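Local structure of genome polyprotein (Chicken sicinivirus JSY, 6QWT) at residues Lys20-Pro25 with Met410-Gly415; Val32-Ala37 with Tyr405-Met410; Leu86-Met91 with Ile257-Ser262; Leu92-Gly97 with Ala182-Arg187; His221-Tyr226 with Asp335-Thr340. The protein is a viral polyprotein whose C-terminal part, described here, is the 3Dpol RNA-dependent RNA polymerase, which probably copies the viral RNA genome. All coordinates share one frame; numbering follows the deposited sequence.

Interaction 1: residues Lys20-Pro25 with Met410-Gly415; sequences KLVKSP and MWTRGG
V22 and T412 form the hydrogen-bonded pair of a two-stranded antiparallel ladder, V22 N to T412 O and T412 N to V22 O each 2.9 Å. One step along, K23 faces W411 as a non-hydrogen-bonded pair, and S24 N closes the ladder on M410 O at 3.0 Å, coming from above the carbonyl plane rather than in line with the C=O. At the other end a water donates to both K20 O and R413 O.

The side chains of V22 and T412 share one face of this ribbon, with V22 CG2 3.7 Å from T412 CG2. On the W411 side, the six-membered part of the indole leans against the backbone of V22 and K23, while K23 CG lies 3.8 Å from W411 CZ3. The two side chains run side by side in the same direction, and K23 also makes a cation-pi contact with Y27. L21 lays CD2 over one face of the R413 guanidinium, 3.9 Å from NE and displaced toward the rim; R413 NH2 is held by D159 O. T412 OG1, anti to the backbone N (chi1 -178°), accepts from G414 N in an ST turn.

S24 OG bonds to V409 O. The chemistry is therefore mostly main-chain: three bonds fix the pairing of two distant pieces of chain, with apolar flanks, where P36 and L161 pack beside L21 and W411.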
# COMPACT_ATOMS: atom_id res chain seq x y z
N LYS A 20 -17.88 -10.58 4.26
CA LYS A 20 -18.08 -10.32 5.68
C LYS A 20 -18.75 -8.98 5.94
O LYS A 20 -19.10 -8.69 7.09
CB LYS A 20 -16.74 -10.37 6.43
CG LYS A 20 -15.91 -11.60 6.12
CD LYS A 20 -15.72 -12.47 7.35
CE LYS A 20 -14.58 -13.46 7.15
NZ LYS A 20 -13.27 -12.78 6.98
N LEU A 21 -18.94 -8.16 4.91
CA LEU A 21 -19.55 -6.85 5.07
C LEU A 21 -21.06 -6.98 5.03
O LEU A 21 -21.63 -7.45 4.04
CB LEU A 21 -19.06 -5.90 3.98
CG LEU A 21 -17.62 -5.40 4.10
CD1 LEU A 21 -17.14 -4.79 2.79
CD2 LEU A 21 -17.50 -4.39 5.24
N VAL A 22 -21.72 -6.56 6.11
CA VAL A 22 -23.18 -6.58 6.20
C VAL A 22 -23.65 -5.17 6.55
O VAL A 22 -22.90 -4.35 7.07
CB VAL A 22 -23.68 -7.60 7.24
CG1 VAL A 22 -23.21 -9.01 6.87
CG2 VAL A 22 -23.20 -7.23 8.63
N LYS A 23 -24.92 -4.91 6.23
CA LYS A 23 -25.49 -3.59 6.47
C LYS A 23 -25.46 -3.24 7.95
O LYS A 23 -25.77 -4.07 8.81
CB LYS A 23 -26.92 -3.52 5.94
CG LYS A 23 -27.02 -3.66 4.43
CD LYS A 23 -28.46 -3.55 3.96
CE LYS A 23 -28.56 -3.62 2.44
NZ LYS A 23 -29.97 -3.59 1.98
N SER A 24 -25.05 -2.02 8.25
CA SER A 24 -24.91 -1.53 9.62
C SER A 24 -26.19 -0.85 10.07
O SER A 24 -27.08 -0.57 9.27
CB SER A 24 -23.72 -0.58 9.69
OG SER A 24 -24.11 0.75 9.37
N PRO A 25 -26.32 -0.56 11.37
CA PRO A 25 -27.50 0.19 11.84
C PRO A 25 -27.64 1.58 11.23
O PRO A 25 -28.69 2.21 11.41
CB PRO A 25 -27.27 0.28 13.36
CG PRO A 25 -26.42 -0.89 13.68
CD PRO A 25 -25.51 -1.07 12.50
N MET A 410 -22.03 2.81 6.87
CA MET A 410 -23.23 2.06 6.56
C MET A 410 -22.99 0.56 6.48
O MET A 410 -23.92 -0.19 6.15
CB MET A 410 -23.85 2.58 5.26
CG MET A 410 -24.02 4.10 5.24
SD MET A 410 -25.25 4.71 4.06
CE MET A 410 -24.30 4.69 2.54
N TRP A 411 -21.78 0.10 6.79
CA TRP A 411 -21.45 -1.32 6.73
C TRP A 411 -20.58 -1.69 7.92
O TRP A 411 -19.91 -0.85 8.51
CB TRP A 411 -20.73 -1.67 5.42
CG TRP A 411 -21.49 -1.29 4.20
CD1 TRP A 411 -21.50 -0.08 3.57
CD2 TRP A 411 -22.38 -2.13 3.44
NE1 TRP A 411 -22.33 -0.11 2.48
CE2 TRP A 411 -22.88 -1.36 2.38
CE3 TRP A 411 -22.79 -3.46 3.57
CZ2 TRP A 411 -23.78 -1.87 1.44
CZ3 TRP A 411 -23.68 -3.97 2.64
CH2 TRP A 411 -24.17 -3.18 1.59
N THR A 412 -20.61 -2.98 8.26
CA THR A 412 -19.82 -3.50 9.36
C THR A 412 -19.35 -4.90 9.02
O THR A 412 -19.92 -5.58 8.17
CB THR A 412 -20.61 -3.51 10.68
OG1 THR A 412 -19.77 -3.99 11.74
CG2 THR A 412 -21.83 -4.41 10.56
N ARG A 413 -18.28 -5.33 9.69
CA ARG A 413 -17.76 -6.68 9.54
C ARG A 413 -18.17 -7.61 10.68
O ARG A 413 -17.73 -8.76 10.71
CB ARG A 413 -16.23 -6.65 9.41
CG ARG A 413 -15.73 -6.61 7.97
CD ARG A 413 -14.28 -6.18 7.89
NE ARG A 413 -14.04 -5.31 6.74
CZ ARG A 413 -13.71 -5.76 5.53
NH1 ARG A 413 -13.58 -7.07 5.32
NH2 ARG A 413 -13.51 -4.91 4.53
N GLY A 414 -18.99 -7.13 11.61
CA GLY A 414 -19.55 -7.97 12.65
C GLY A 414 -19.09 -7.66 14.06
O GLY A 414 -19.59 -8.28 15.01
N GLY A 415 -18.14 -6.74 14.24
CA GLY A 415 -17.71 -6.38 15.57
C GLY A 415 -18.70 -5.45 16.23
O GLY A 415 -19.80 -5.21 15.72
O HOH W 1 -19.68 -10.69 9.08

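Interaction 2: residues Val32-Ala37 with Tyr405-Met410; sequences VTKEPA and YQQSVM
The carboxamide of Q407 is the flat group that meets V32-A37, and its two faces are used differently. T33 OG1 sits over one face, 3.3 Å from Q407 CD, and T33 N and K34 N approach from that same side. On the opposite side lies the methyl CE of M410, offset toward Q407 OE1 and 3.4 Å from it. A water sits beyond OE1, tilted to the M410 side. At the amide end, Q407 NE2 bonds to P31 O, which helps to fix which way round the group is turned.

Q407 OE1 is gripped several times. T33 N donates to it at 3.0 Å, standing about 50° out of the carbonyl plane; K34 N adds a weak, bent bond, and the water gives it a hydrogen at 2.8 Å while donating another to K34 O. The bend at chi2 (-61°) turns CD of Q407 back toward the strand. K34 crosses the Q407 chain at a slant, CD 3.7 Å from Q407 CG, and V32 CG2 touches M410 CE at 3.9 Å. T33 OG1 has its own hydrogen-bond partner in E403.

In the fold, Q407 projects from helix 402-408 onto the start of strand 34-36. That strand pairs on with strand 161-163 through E35 and R162, and the far side of the helix segment, at Y405 and V409, packs against helices 417-428 and 433-449.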
# COMPACT_ATOMS: atom_id res chain seq x y z
N VAL A 32 -26.52 5.40 -1.16
CA VAL A 32 -25.57 4.30 -1.28
C VAL A 32 -24.87 4.41 -2.63
O VAL A 32 -25.47 4.13 -3.67
CB VAL A 32 -26.25 2.94 -1.10
CG1 VAL A 32 -25.26 1.81 -1.36
CG2 VAL A 32 -26.85 2.83 0.29
N THR A 33 -23.60 4.81 -2.62
CA THR A 33 -22.77 4.83 -3.81
C THR A 33 -21.71 3.74 -3.81
O THR A 33 -20.93 3.65 -4.77
CB THR A 33 -22.09 6.20 -3.97
OG1 THR A 33 -21.05 6.34 -2.99
CG2 THR A 33 -23.09 7.33 -3.80
N LYS A 34 -21.65 2.92 -2.76
CA LYS A 34 -20.66 1.86 -2.65
C LYS A 34 -21.33 0.62 -2.07
O LYS A 34 -22.27 0.72 -1.28
CB LYS A 34 -19.48 2.26 -1.76
CG LYS A 34 -18.44 3.14 -2.44
CD LYS A 34 -17.56 3.83 -1.40
CE LYS A 34 -16.14 4.02 -1.90
NZ LYS A 34 -15.28 4.63 -0.85
N GLU A 35 -20.82 -0.54 -2.47
CA GLU A 35 -21.31 -1.83 -2.01
C GLU A 35 -20.13 -2.78 -1.92
O GLU A 35 -19.08 -2.53 -2.51
CB GLU A 35 -22.38 -2.39 -2.97
CG GLU A 35 -23.72 -1.69 -2.89
CD GLU A 35 -24.72 -2.24 -3.89
OE1 GLU A 35 -24.49 -3.35 -4.42
OE2 GLU A 35 -25.74 -1.56 -4.15
N PRO A 36 -20.27 -3.88 -1.17
CA PRO A 36 -19.19 -4.87 -1.10
C PRO A 36 -18.85 -5.42 -2.48
O PRO A 36 -19.73 -5.66 -3.30
CB PRO A 36 -19.75 -5.95 -0.18
CG PRO A 36 -20.75 -5.24 0.67
CD PRO A 36 -21.37 -4.20 -0.23
N ALA A 37 -17.55 -5.61 -2.71
CA ALA A 37 -17.08 -6.09 -4.00
C ALA A 37 -17.66 -7.46 -4.32
O ALA A 37 -17.99 -8.25 -3.43
CB ALA A 37 -15.55 -6.17 -4.03
N TYR A 405 -16.01 8.17 4.81
CA TYR A 405 -16.69 7.86 6.06
C TYR A 405 -18.21 7.90 5.97
O TYR A 405 -18.88 7.35 6.84
CB TYR A 405 -16.22 8.81 7.18
CG TYR A 405 -16.22 10.28 6.84
CD1 TYR A 405 -15.07 10.90 6.36
CD2 TYR A 405 -17.35 11.06 7.03
CE1 TYR A 405 -15.05 12.26 6.06
CE2 TYR A 405 -17.34 12.42 6.73
CZ TYR A 405 -16.19 13.01 6.25
OH TYR A 405 -16.18 14.35 5.95
N GLN A 406 -18.77 8.54 4.93
CA GLN A 406 -20.21 8.47 4.73
C GLN A 406 -20.64 7.08 4.28
O GLN A 406 -21.68 6.58 4.70
CB GLN A 406 -20.65 9.53 3.72
CG GLN A 406 -20.66 10.95 4.27
CD GLN A 406 -20.87 12.00 3.19
OE1 GLN A 406 -20.76 11.71 2.00
NE2 GLN A 406 -21.16 13.22 3.61
N GLN A 407 -19.84 6.44 3.42
CA GLN A 407 -20.19 5.12 2.92
C GLN A 407 -19.78 4.02 3.90
O GLN A 407 -20.53 3.06 4.10
CB GLN A 407 -19.56 4.88 1.55
CG GLN A 407 -20.05 5.82 0.46
CD GLN A 407 -21.54 5.72 0.21
OE1 GLN A 407 -22.07 4.63 -0.05
NE2 GLN A 407 -22.23 6.85 0.28
N SER A 408 -18.59 4.14 4.49
CA SER A 408 -18.08 3.06 5.35
C SER A 408 -18.96 2.86 6.58
O SER A 408 -19.10 1.73 7.06
CB SER A 408 -16.65 3.36 5.79
OG SER A 408 -15.75 3.28 4.69
N VAL A 409 -19.56 3.94 7.09
CA VAL A 409 -20.35 3.83 8.32
C VAL A 409 -21.60 3.00 8.11
O VAL A 409 -22.18 2.51 9.09
CB VAL A 409 -20.70 5.24 8.85
CG1 VAL A 409 -21.83 5.85 8.03
CG2 VAL A 409 -21.08 5.17 10.32
N MET A 410 -22.03 2.81 6.87
CA MET A 410 -23.23 2.06 6.56
C MET A 410 -22.99 0.56 6.48
O MET A 410 -23.92 -0.19 6.15
CB MET A 410 -23.85 2.58 5.26
CG MET A 410 -24.02 4.10 5.24
SD MET A 410 -25.25 4.71 4.06
CE MET A 410 -24.30 4.69 2.54
O HOH W 2 -22.39 2.04 1.02

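Interaction 3: residues Leu86-Met91 with Ile257-Ser262; sequences LHTLTM and IQLPPS
L86 and Q258 supply the one direct hydrogen bond between these segments: Q258 N donates to L86 O at 2.7 Å, nearly straight at 168°, with the donor a little tilted from the carbonyl plane. The same oxygen also receives a CA-H contact from I257.

A water makes the second polar link. It accepts from T88 N at 3.0 Å, donates to Q258 O, and lies close to T88 OG1, so it ties the two chains together just where they begin to part.

Over the H87 ring there is a CH-pi contact. Q258 CB stands above one face, 4.2 Å from the ring centroid and shifted toward the rim. Beyond CB the glutamine chain bends at chi2 (-64°), and its NE2 is taken by I256 O.

The remaining van der Waals contacts gather round T88. Its CG2 reaches L259 CD2 at 3.7 Å, the two side chains crossing at about a right angle, and also meets I257 CG2. On the polar branch, T88 OG1 and the ring of P260 come tip to tip, 3.4 Å from OG1 to CD.

What results is a short, weakly bonded parallel pairing of two strands with one good direct bond, at L86 O. It joins the chain leaving helix 243-256 to the segment leading into helix 91-96, for which T90 is the N-cap.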
# COMPACT_ATOMS: atom_id res chain seq x y z
N LEU A 86 23.88 -0.31 5.22
CA LEU A 86 22.79 -0.83 6.02
C LEU A 86 23.07 -2.27 6.41
O LEU A 86 23.86 -2.97 5.76
CB LEU A 86 21.45 -0.73 5.27
CG LEU A 86 20.99 0.67 4.88
CD1 LEU A 86 19.78 0.58 3.96
CD2 LEU A 86 20.67 1.51 6.10
N HIS A 87 22.41 -2.72 7.47
CA HIS A 87 22.64 -4.04 8.03
C HIS A 87 21.34 -4.81 8.11
O HIS A 87 20.25 -4.27 7.91
CB HIS A 87 23.30 -3.94 9.42
CG HIS A 87 24.69 -3.41 9.38
ND1 HIS A 87 25.80 -4.22 9.47
CD2 HIS A 87 25.16 -2.14 9.26
CE1 HIS A 87 26.90 -3.48 9.40
NE2 HIS A 87 26.53 -2.21 9.27
N THR A 88 21.46 -6.10 8.41
CA THR A 88 20.32 -6.98 8.57
C THR A 88 19.87 -7.00 10.03
O THR A 88 20.65 -6.72 10.95
CB THR A 88 20.64 -8.40 8.09
OG1 THR A 88 21.57 -9.02 8.99
CG2 THR A 88 21.24 -8.37 6.69
N LEU A 89 18.59 -7.30 10.23
CA LEU A 89 18.05 -7.49 11.56
C LEU A 89 18.22 -8.93 11.99
O LEU A 89 18.18 -9.86 11.18
CB LEU A 89 16.57 -7.11 11.61
CG LEU A 89 16.17 -5.66 11.35
CD1 LEU A 89 14.70 -5.45 11.69
CD2 LEU A 89 17.05 -4.71 12.16
N THR A 90 18.44 -9.12 13.29
CA THR A 90 18.41 -10.47 13.85
C THR A 90 17.01 -11.06 13.70
O THR A 90 16.02 -10.34 13.51
CB THR A 90 18.82 -10.45 15.32
OG1 THR A 90 17.79 -9.81 16.09
CG2 THR A 90 20.13 -9.70 15.51
N MET A 91 16.93 -12.38 13.79
CA MET A 91 15.63 -13.04 13.67
C MET A 91 14.68 -12.59 14.77
O MET A 91 13.48 -12.39 14.52
CB MET A 91 15.79 -14.55 13.69
CG MET A 91 14.48 -15.28 13.47
SD MET A 91 14.64 -17.06 13.56
CE MET A 91 15.81 -17.38 12.25
N ILE A 257 23.34 -3.32 1.51
CA ILE A 257 23.00 -4.13 2.68
C ILE A 257 24.17 -5.06 2.99
O ILE A 257 24.59 -5.85 2.14
CB ILE A 257 21.71 -4.91 2.44
CG1 ILE A 257 20.51 -3.96 2.37
CG2 ILE A 257 21.50 -5.95 3.55
CD1 ILE A 257 19.26 -4.58 1.79
N GLN A 258 24.68 -4.97 4.22
CA GLN A 258 25.79 -5.80 4.67
C GLN A 258 25.24 -7.07 5.30
O GLN A 258 24.46 -7.01 6.27
CB GLN A 258 26.66 -5.04 5.67
CG GLN A 258 27.04 -3.64 5.21
CD GLN A 258 27.90 -3.65 3.96
OE1 GLN A 258 28.92 -4.34 3.91
NE2 GLN A 258 27.49 -2.90 2.95
N LEU A 259 25.64 -8.22 4.77
CA LEU A 259 25.06 -9.49 5.19
C LEU A 259 25.92 -10.14 6.28
O LEU A 259 27.15 -10.03 6.25
CB LEU A 259 24.93 -10.44 4.01
CG LEU A 259 23.94 -10.02 2.93
CD1 LEU A 259 23.91 -11.03 1.79
CD2 LEU A 259 22.54 -9.84 3.52
N PRO A 260 25.29 -10.81 7.24
CA PRO A 260 26.05 -11.52 8.28
C PRO A 260 26.59 -12.83 7.75
O PRO A 260 26.18 -13.28 6.67
CB PRO A 260 25.00 -11.74 9.38
CG PRO A 260 23.72 -11.86 8.63
CD PRO A 260 23.84 -10.95 7.43
N PRO A 261 27.51 -13.48 8.48
CA PRO A 261 28.16 -14.69 7.92
C PRO A 261 27.21 -15.84 7.64
O PRO A 261 27.49 -16.66 6.76
CB PRO A 261 29.18 -15.06 9.00
CG PRO A 261 29.40 -13.81 9.78
CD PRO A 261 28.09 -13.10 9.78
N SER A 262 26.09 -15.95 8.36
CA SER A 262 25.20 -17.10 8.22
C SER A 262 24.30 -17.02 6.99
O SER A 262 23.48 -17.92 6.79
CB SER A 262 24.33 -17.25 9.46
OG SER A 262 23.80 -15.99 9.87
O HOH W 3 23.76 -7.77 9.20

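Interaction 4: residues Leu92-Gly97 with Ala182-Arg187; sequences LEAING and AIIAGR
A94 and I95 of helix 91-96 press on I184 and R187 of helix 180-189, and the closest packing is apolar. I95 CG1 comes 3.7 Å from I184 CD1, the two isoleucines crossing at a slant. I184 CG1 stands anti to the carbonyl carbon (chi1 -66°), and the extended chi2 (172°) carries CD1 on to meet I95. F124 touches both isoleucines, and I142 backs I184. Next to this patch, the small A94 lets the helices come near: its CB lies 3.8 Å from R187 CB and 3.9 Å from I184 O.

The other side is more polar and partly open to solvent. There R187 bends at chi3 and carries the edge of its guanidinium to A94 O. The modelled NH1 to A94 O distance of 2.3 Å is too short for a normal hydrogen bond, so its exact geometry is doubtful, although the edge-on approach to this carbonyl is evident. R187 NH2 hydrogen-bonds to D102 O, outside the two segments.

The short helical segments pass at 8.8 Å between axes, their directions 115° apart. This is a steeply crossed helix pair, with an alanine at the close approach and I95 and I184 in contact beside it, probably in the fingers of the polymerase.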
# COMPACT_ATOMS: atom_id res chain seq x y z
N LEU A 92 15.19 -12.43 15.99
CA LEU A 92 14.36 -11.98 17.10
C LEU A 92 13.92 -10.53 16.91
O LEU A 92 12.78 -10.18 17.25
CB LEU A 92 15.10 -12.15 18.42
CG LEU A 92 15.07 -13.56 19.01
CD1 LEU A 92 16.25 -13.79 19.93
CD2 LEU A 92 13.75 -13.79 19.74
N GLU A 93 14.80 -9.68 16.38
CA GLU A 93 14.42 -8.31 16.09
C GLU A 93 13.36 -8.25 14.99
O GLU A 93 12.41 -7.46 15.08
CB GLU A 93 15.64 -7.48 15.69
CG GLU A 93 16.42 -6.92 16.87
CD GLU A 93 17.74 -6.30 16.46
OE1 GLU A 93 18.35 -6.78 15.48
OE2 GLU A 93 18.17 -5.33 17.12
N ALA A 94 13.50 -9.09 13.96
CA ALA A 94 12.52 -9.11 12.89
C ALA A 94 11.15 -9.55 13.39
O ALA A 94 10.12 -9.12 12.85
CB ALA A 94 12.99 -10.01 11.75
N ILE A 95 11.11 -10.38 14.43
CA ILE A 95 9.84 -10.85 14.98
C ILE A 95 9.25 -9.83 15.94
O ILE A 95 8.08 -9.45 15.83
CB ILE A 95 10.03 -12.22 15.66
CG1 ILE A 95 10.33 -13.30 14.62
CG2 ILE A 95 8.80 -12.58 16.48
CD1 ILE A 95 10.82 -14.60 15.21
N ASN A 96 10.06 -9.35 16.90
CA ASN A 96 9.56 -8.54 17.99
C ASN A 96 9.73 -7.04 17.78
O ASN A 96 9.04 -6.26 18.45
CB ASN A 96 10.26 -8.94 19.30
CG ASN A 96 9.96 -10.37 19.69
OD1 ASN A 96 8.87 -10.67 20.19
ND2 ASN A 96 10.91 -11.26 19.46
N GLY A 97 10.62 -6.61 16.90
CA GLY A 97 10.75 -5.21 16.56
C GLY A 97 12.00 -4.58 17.16
O GLY A 97 12.75 -5.20 17.92
N ALA A 182 8.56 -16.46 5.08
CA ALA A 182 9.10 -15.55 4.07
C ALA A 182 9.08 -14.11 4.56
O ALA A 182 9.94 -13.31 4.17
CB ALA A 182 8.32 -15.68 2.77
N ILE A 183 8.11 -13.76 5.40
CA ILE A 183 8.03 -12.40 5.91
C ILE A 183 9.16 -12.13 6.90
O ILE A 183 9.80 -11.07 6.85
CB ILE A 183 6.65 -12.15 6.53
CG1 ILE A 183 5.64 -11.78 5.44
CG2 ILE A 183 6.71 -11.06 7.59
CD1 ILE A 183 4.23 -12.19 5.75
N ILE A 184 9.43 -13.08 7.79
CA ILE A 184 10.49 -12.89 8.78
C ILE A 184 11.86 -12.86 8.10
O ILE A 184 12.72 -12.05 8.46
CB ILE A 184 10.41 -13.99 9.86
CG1 ILE A 184 9.11 -13.83 10.66
CG2 ILE A 184 11.60 -13.91 10.79
CD1 ILE A 184 8.85 -14.97 11.62
N ALA A 185 12.08 -13.72 7.11
CA ALA A 185 13.32 -13.67 6.35
C ALA A 185 13.47 -12.33 5.63
O ALA A 185 14.56 -11.76 5.57
CB ALA A 185 13.39 -14.82 5.35
N GLY A 186 12.37 -11.81 5.08
CA GLY A 186 12.43 -10.52 4.41
C GLY A 186 12.69 -9.38 5.37
O GLY A 186 13.43 -8.44 5.05
N ARG A 187 12.07 -9.42 6.56
CA ARG A 187 12.35 -8.42 7.57
C ARG A 187 13.77 -8.54 8.12
O ARG A 187 14.30 -7.57 8.67
CB ARG A 187 11.34 -8.51 8.72
CG ARG A 187 9.91 -8.25 8.30
CD ARG A 187 8.95 -8.45 9.46
NE ARG A 187 8.32 -7.19 9.85
CZ ARG A 187 8.49 -6.61 11.03
NH1 ARG A 187 9.27 -7.17 11.95
NH2 ARG A 187 7.89 -5.46 11.30

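Interaction 5: residues His221-Tyr226 with Asp335-Thr340; sequences HSFLDY and DVLYAT
A339 points its methyl between two aromatic rings, and their orientations define this contact. The Y226 ring presents a face: A339 CB stands over it 3.8 Å from the centroid, a CH-pi contact 28° off the ring normal, and comes as near as 3.4 Å to Y226 CG. The F223 ring instead presents its edge, with CD2 3.7 Å from A339 CB. The two ring planes are turned about 58° from each other, so one methyl is met by a face and an edge.

F223 then reaches farther along the strand. Its CG is anti to the carbonyl carbon (chi1 -77°), and the far end of the ring, CZ, lies 3.8 Å from L337 CB, with the two side chains crossing at a slant. L337 and A339, two residues apart, both direct CB toward the aromatic pair, whereas Y338 between them turns away, its hydroxyl bonded to I344 O. Y226 also slides along the backbone beyond A339, CE2 lying 3.5 Å from A339 O and CD2 near T340 N.

The contact is made by carbon and ring surfaces without direct hydrogen bonds between the segments. R328 of the neighbouring strand 327-332 also touches S222, F223 and Y226.

The site belongs to the polymerase palm. Strand 335-340 starts at D335, the last residue of the YGDD sequence of motif C, and pairs with strands 327-332 and 230-235. The aromatic pair, from the turn after helix 212-222, packs on one face of this antiparallel sheet, at the end remote from D335.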
# COMPACT_ATOMS: atom_id res chain seq x y z
N HIS A 221 4.66 21.28 3.56
CA HIS A 221 5.72 22.28 3.45
C HIS A 221 6.88 21.81 2.58
O HIS A 221 7.66 22.65 2.11
CB HIS A 221 6.21 22.66 4.85
CG HIS A 221 5.19 23.38 5.67
ND1 HIS A 221 4.72 24.63 5.35
CD2 HIS A 221 4.53 23.02 6.80
CE1 HIS A 221 3.82 25.02 6.24
NE2 HIS A 221 3.69 24.05 7.13
N SER A 222 7.01 20.50 2.35
CA SER A 222 8.09 20.02 1.49
C SER A 222 7.85 20.39 0.04
O SER A 222 8.81 20.51 -0.74
CB SER A 222 8.25 18.50 1.64
OG SER A 222 7.30 17.82 0.83
N PHE A 223 6.59 20.58 -0.36
CA PHE A 223 6.23 20.98 -1.71
C PHE A 223 6.06 22.49 -1.85
O PHE A 223 5.27 22.95 -2.68
CB PHE A 223 4.96 20.26 -2.16
CG PHE A 223 5.17 18.83 -2.55
CD1 PHE A 223 4.84 17.81 -1.68
CD2 PHE A 223 5.71 18.51 -3.78
CE1 PHE A 223 5.04 16.48 -2.03
CE2 PHE A 223 5.92 17.19 -4.15
CZ PHE A 223 5.58 16.18 -3.27
N LEU A 224 6.79 23.28 -1.06
CA LEU A 224 6.58 24.73 -1.07
C LEU A 224 7.46 25.47 -2.06
O LEU A 224 7.06 26.54 -2.53
CB LEU A 224 6.77 25.29 0.34
CG LEU A 224 5.46 25.48 1.13
CD1 LEU A 224 5.74 25.92 2.56
CD2 LEU A 224 4.56 26.49 0.43
N ASP A 225 8.62 24.92 -2.44
CA ASP A 225 9.41 25.56 -3.49
C ASP A 225 8.75 25.47 -4.87
O ASP A 225 9.29 26.01 -5.83
CB ASP A 225 10.80 24.94 -3.57
CG ASP A 225 11.73 25.45 -2.49
OD1 ASP A 225 11.36 26.42 -1.80
OD2 ASP A 225 12.83 24.86 -2.32
N TYR A 226 7.59 24.81 -4.98
CA TYR A 226 6.98 24.51 -6.26
C TYR A 226 5.63 25.20 -6.36
O TYR A 226 4.81 25.11 -5.44
CB TYR A 226 6.82 22.99 -6.43
CG TYR A 226 8.09 22.22 -6.15
CD1 TYR A 226 8.42 21.84 -4.86
CD2 TYR A 226 8.95 21.87 -7.18
CE1 TYR A 226 9.59 21.14 -4.60
CE2 TYR A 226 10.12 21.18 -6.93
CZ TYR A 226 10.43 20.81 -5.64
OH TYR A 226 11.59 20.12 -5.39
N ASP A 335 0.12 5.48 -5.36
CA ASP A 335 -0.26 6.86 -5.14
C ASP A 335 0.98 7.75 -5.15
O ASP A 335 2.01 7.39 -4.57
CB ASP A 335 -1.01 7.01 -3.82
CG ASP A 335 -2.35 6.31 -3.83
OD1 ASP A 335 -3.29 6.82 -4.47
OD2 ASP A 335 -2.45 5.23 -3.21
N VAL A 336 0.88 8.91 -5.80
CA VAL A 336 2.03 9.73 -6.13
C VAL A 336 1.66 11.20 -6.01
O VAL A 336 0.64 11.65 -6.55
CB VAL A 336 2.57 9.47 -7.55
CG1 VAL A 336 3.58 10.58 -7.90
CG2 VAL A 336 3.18 8.11 -7.63
N LEU A 337 2.54 11.94 -5.35
CA LEU A 337 2.65 13.37 -5.55
C LEU A 337 4.02 13.68 -6.13
O LEU A 337 5.02 13.08 -5.73
CB LEU A 337 2.45 14.16 -4.24
CG LEU A 337 1.14 14.02 -3.48
CD1 LEU A 337 1.17 14.91 -2.24
CD2 LEU A 337 -0.03 14.37 -4.38
N TYR A 338 4.08 14.62 -7.07
CA TYR A 338 5.38 15.06 -7.59
C TYR A 338 5.30 16.52 -7.97
O TYR A 338 4.22 17.07 -8.22
CB TYR A 338 5.84 14.19 -8.77
CG TYR A 338 5.22 14.51 -10.11
CD1 TYR A 338 5.76 15.51 -10.92
CD2 TYR A 338 4.12 13.81 -10.58
CE1 TYR A 338 5.21 15.80 -12.15
CE2 TYR A 338 3.57 14.10 -11.82
CZ TYR A 338 4.12 15.10 -12.59
OH TYR A 338 3.57 15.39 -13.82
N ALA A 339 6.47 17.15 -8.02
CA ALA A 339 6.60 18.54 -8.43
C ALA A 339 8.00 18.74 -8.98
O ALA A 339 8.98 18.22 -8.42
CB ALA A 339 6.34 19.48 -7.25
N THR A 340 8.10 19.48 -10.08
CA THR A 340 9.37 19.81 -10.70
C THR A 340 9.41 21.29 -11.05
O THR A 340 8.37 21.93 -11.23
CB THR A 340 9.63 18.99 -11.98
OG1 THR A 340 8.65 19.33 -12.97
CG2 THR A 340 9.56 17.49 -11.70

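How the interactions relate
The contacts form two clusters and one separate site. Interactions 1 and 2 share M410 and lie 10 Å apart between centres; W411 packs on P36, and both tie the N-terminal region to the chain around helix 402-408, probably fingers to thumb. Interactions 3 and 4, with centres 12 Å apart, follow one another from strand 86-87 into helix 91-96, and L89 and M91 touch helix 180-189. These pairs stand about 34 to 45 Å apart between centres. Interaction 5 lies by itself on the palm sheet, its nearest atoms about 13 Å from interaction 2. Along the chain, interactions 1 and 2 enclose all the others, consistent with the encircled right hand of picornaviral polymerases.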